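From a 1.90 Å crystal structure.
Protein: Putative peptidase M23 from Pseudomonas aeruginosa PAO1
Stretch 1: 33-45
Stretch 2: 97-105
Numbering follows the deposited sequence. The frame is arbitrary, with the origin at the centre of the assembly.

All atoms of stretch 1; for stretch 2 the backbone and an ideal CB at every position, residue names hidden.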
# COMPACT_ATOMS: atom_id res chain seq x y z
N LYS A 33 13.59 -4.79 -0.06
CA LYS A 33 14.12 -4.11 -1.24
C LYS A 33 14.29 -2.63 -0.88
O LYS A 33 13.48 -1.79 -1.31
CB LYS A 33 13.18 -4.26 -2.44
CG LYS A 33 12.72 -5.68 -2.77
CD LYS A 33 13.87 -6.63 -3.12
CE LYS A 33 13.32 -7.98 -3.57
NZ LYS A 33 14.24 -9.10 -3.26
N PRO A 34 15.31 -2.31 -0.05
CA PRO A 34 15.38 -0.93 0.45
C PRO A 34 16.01 0.05 -0.55
O PRO A 34 17.21 0.28 -0.52
CB PRO A 34 16.19 -1.05 1.75
CG PRO A 34 16.99 -2.31 1.60
CD PRO A 34 16.41 -3.14 0.48
N VAL A 35 15.16 0.60 -1.41
CA VAL A 35 15.51 1.62 -2.40
C VAL A 35 14.40 2.70 -2.33
O VAL A 35 13.38 2.45 -1.69
CB VAL A 35 15.63 1.00 -3.84
CG1 VAL A 35 16.77 -0.02 -3.93
CG2 VAL A 35 14.32 0.40 -4.30
N PRO A 36 14.59 3.89 -2.94
CA PRO A 36 13.45 4.83 -2.95
C PRO A 36 12.26 4.23 -3.73
O PRO A 36 12.46 3.62 -4.77
CB PRO A 36 14.01 6.07 -3.66
CG PRO A 36 15.52 5.92 -3.54
CD PRO A 36 15.77 4.47 -3.63
N GLY A 37 11.05 4.38 -3.20
CA GLY A 37 9.89 3.68 -3.77
C GLY A 37 9.78 2.22 -3.37
O GLY A 37 8.87 1.51 -3.80
N GLY A 38 10.72 1.77 -2.52
CA GLY A 38 10.81 0.37 -2.13
C GLY A 38 10.42 0.10 -0.69
O GLY A 38 9.67 0.87 -0.09
N VAL A 39 10.90 -1.02 -0.15
CA VAL A 39 10.51 -1.52 1.17
C VAL A 39 11.74 -1.96 1.99
O VAL A 39 12.61 -2.66 1.48
CB VAL A 39 9.50 -2.71 1.06
CG1 VAL A 39 9.13 -3.28 2.44
CG2 VAL A 39 8.23 -2.31 0.30
N ALA A 40 11.80 -1.57 3.26
CA ALA A 40 12.87 -2.06 4.14
C ALA A 40 12.27 -2.89 5.26
O ALA A 40 11.32 -2.45 5.92
CB ALA A 40 13.66 -0.90 4.71
N VAL A 41 12.81 -4.09 5.45
CA VAL A 41 12.43 -4.95 6.58
C VAL A 41 13.45 -4.74 7.68
O VAL A 41 14.64 -4.99 7.49
CB VAL A 41 12.33 -6.44 6.17
CG1 VAL A 41 11.96 -7.32 7.38
CG2 VAL A 41 11.34 -6.63 5.01
N VAL A 42 13.00 -4.25 8.83
CA VAL A 42 13.91 -3.83 9.90
C VAL A 42 13.68 -4.64 11.17
O VAL A 42 12.58 -4.66 11.70
CB VAL A 42 13.78 -2.30 10.21
CG1 VAL A 42 14.84 -1.86 11.20
CG2 VAL A 42 13.89 -1.46 8.94
N ASP A 43 14.73 -5.31 11.65
CA ASP A 43 14.75 -5.98 12.95
C ASP A 43 14.53 -4.93 14.03
O ASP A 43 15.28 -3.96 14.12
CB ASP A 43 16.10 -6.70 13.13
CG ASP A 43 16.19 -7.58 14.40
OD1 ASP A 43 15.37 -7.44 15.33
OD2 ASP A 43 17.11 -8.42 14.47
N LEU A 44 13.50 -5.11 14.84
CA LEU A 44 13.20 -4.14 15.89
C LEU A 44 13.94 -4.36 17.21
O LEU A 44 13.89 -3.51 18.10
CB LEU A 44 11.68 -4.06 16.14
CG LEU A 44 10.87 -3.57 14.94
CD1 LEU A 44 9.42 -3.36 15.34
CD2 LEU A 44 11.46 -2.27 14.42
N GLY A 45 14.63 -5.49 17.34
CA GLY A 45 15.25 -5.87 18.62
C GLY A 45 14.22 -6.07 19.73
O GLY A 45 14.42 -5.64 20.87
N UNK A 97 15.85 3.78 18.98
CA UNK A 97 15.88 4.02 17.55
C UNK A 97 16.65 2.92 16.88
O UNK A 97 17.66 2.44 17.40
CB UNK A 97 16.49 5.38 17.23
N UNK A 98 16.17 2.52 15.71
CA UNK A 98 16.86 1.50 14.94
C UNK A 98 17.16 2.03 13.55
O UNK A 98 16.27 2.47 12.84
CB UNK A 98 16.03 0.22 14.86
N UNK A 99 18.44 1.99 13.19
CA UNK A 99 18.84 2.48 11.88
C UNK A 99 18.75 1.43 10.79
O UNK A 99 18.90 0.23 11.03
CB UNK A 99 20.27 3.02 11.95
N UNK A 100 18.49 1.90 9.57
CA UNK A 100 18.53 1.05 8.41
C UNK A 100 19.07 1.89 7.24
O UNK A 100 19.29 3.08 7.40
CB UNK A 100 17.15 0.47 8.10
N UNK A 101 19.30 1.27 6.10
CA UNK A 101 19.88 1.99 4.97
C UNK A 101 18.99 1.91 3.76
O UNK A 101 18.38 0.87 3.49
CB UNK A 101 21.27 1.44 4.63
N UNK A 102 18.89 3.02 3.04
CA UNK A 102 18.22 3.04 1.74
C UNK A 102 19.32 3.13 0.67
O UNK A 102 20.13 4.06 0.67
CB UNK A 102 17.23 4.20 1.63
N UNK A 103 19.35 2.13 -0.21
CA UNK A 103 20.29 2.10 -1.33
C UNK A 103 19.67 2.77 -2.53
O UNK A 103 18.53 3.20 -2.48
CB UNK A 103 20.70 0.67 -1.67
N UNK A 104 20.42 2.87 -3.63
CA UNK A 104 19.92 3.58 -4.81
C UNK A 104 19.25 2.65 -5.82
O UNK A 104 19.56 1.46 -5.87
CB UNK A 104 21.07 4.33 -5.49
N UNK A 105 18.33 3.21 -6.61
CA UNK A 105 17.76 2.51 -7.76
C UNK A 105 17.56 3.48 -8.93
O UNK A 105 17.71 3.10 -10.09
CB UNK A 105 16.43 1.85 -7.38

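Position 97 lies beyond the reach of stretch 1, which sets no rule there; the deposited residue is Glu97.

At position 98 the CA-to-CB bond points toward stretch 1. The ideal CB sits 4.3 Å from Asp43 O and 4.4 Å from Val42 CG1, so the site offers a methyl group and a backbone carbonyl at about the same distance from the CB. A flexible chain with an aliphatic stem would suit it, whether it ends in a polar group or not. The residue is Glu98. Its CG packs 4.0 Å from Leu44 O, and the carboxylate, which cannot bond a carbonyl directly, does so through a water that donates to both Asp43 O (3.1 Å) and Glu98 OE1 (2.7 Å).

Position 99 points away, and many side chains would be tolerated; it is Arg99.

Position 100 points toward stretch 1 again, as strand alternation predicts. The ideal CB is 3.9 Å from Val42 CG2 and 5.1 Å from Ala40 CB, with no polar side chain of stretch 1 beside it. This small apolar patch would accept leucine, isoleucine, methionine or an aromatic ring. Phe100, chi1 p, brings its ring against both residues: CD1 is 3.7 Å from Ala40 CB, and CG is 3.8 Å from Val42 CG2. Val42 CG2 also makes an off-centre CH-pi contact, 4.2 Å from the centroid of the Phe100 ring.

Position 101 points sideways; its CB has nothing of stretch 1 nearby, so many residues would do, a small polar one among them. It is Ser101, and its contact is made by backbone: Ser101 O lies 3.4 Å from Pro34 CB.

Position 102 is also sideways, its ideal CB 4.5 Å from Pro34 O and 5.3 Å from Pro36 N. A compact apolar residue, perhaps beta-branched to suit the extended backbone, fits. Val102, chi1 t, sets CG1 4.0 Å from Pro36 CD and 3.8 Å from Val35 C.

Position 103 works through its backbone. Its N donates to Pro34 O (2.8 Å, 156°), and its O meets Val35 CA at 3.4 Å in a CA-H...O contact. Proline would forfeit that donor, but phi of -90° does not demand glycine and there is room for a CB. The residue is nevertheless Gly103.

Position 104 points away and is permissive; Ser104 touches stretch 1 through its backbone, its O 3.7 Å from Val35 CG1.

At position 105 the bond turns toward stretch 1, the ideal CB 3.7 Å from Val35 CB. An aliphatic stem suits, with either an apolar or a charged end. Lys105 packs its CB there, then runs fully extended so that its end leads away.

Stretch 2 (97-105) EERFSVGSK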
# COMPACT_ATOMS: atom_id res chain seq x y z
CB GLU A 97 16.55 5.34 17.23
CG GLU A 97 15.73 6.56 17.53
CD GLU A 97 16.34 7.81 16.93
OE1 GLU A 97 17.53 7.77 16.52
OE2 GLU A 97 15.64 8.83 16.89
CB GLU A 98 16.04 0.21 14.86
CG GLU A 98 15.75 -0.45 16.23
CD GLU A 98 16.99 -0.75 17.07
OE1 GLU A 98 18.04 -1.19 16.54
OE2 GLU A 98 16.91 -0.57 18.29
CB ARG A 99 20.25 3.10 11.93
CG ARG A 99 20.26 4.39 12.69
CD ARG A 99 21.51 5.19 12.43
NE ARG A 99 21.66 6.24 13.42
CZ ARG A 99 22.54 7.23 13.33
NH1 ARG A 99 23.36 7.31 12.29
NH2 ARG A 99 22.60 8.16 14.28
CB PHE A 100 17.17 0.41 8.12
CG PHE A 100 16.07 1.38 7.77
CD1 PHE A 100 15.72 1.60 6.45
CD2 PHE A 100 15.34 2.03 8.77
CE1 PHE A 100 14.68 2.48 6.12
CE2 PHE A 100 14.30 2.91 8.45
CZ PHE A 100 13.97 3.13 7.11
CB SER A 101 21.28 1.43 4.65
OG SER A 101 22.14 1.58 5.77
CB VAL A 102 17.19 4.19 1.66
CG1 VAL A 102 16.67 4.38 0.24
CG2 VAL A 102 16.01 3.92 2.61
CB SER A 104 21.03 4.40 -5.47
OG SER A 104 22.06 3.55 -5.95
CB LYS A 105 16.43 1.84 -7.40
CG LYS A 105 16.05 0.70 -8.32
CD LYS A 105 14.58 0.33 -8.22
CE LYS A 105 14.20 -0.62 -9.34
NZ LYS A 105 12.74 -0.91 -9.41
O HOH W 1 18.10 -2.79 14.33
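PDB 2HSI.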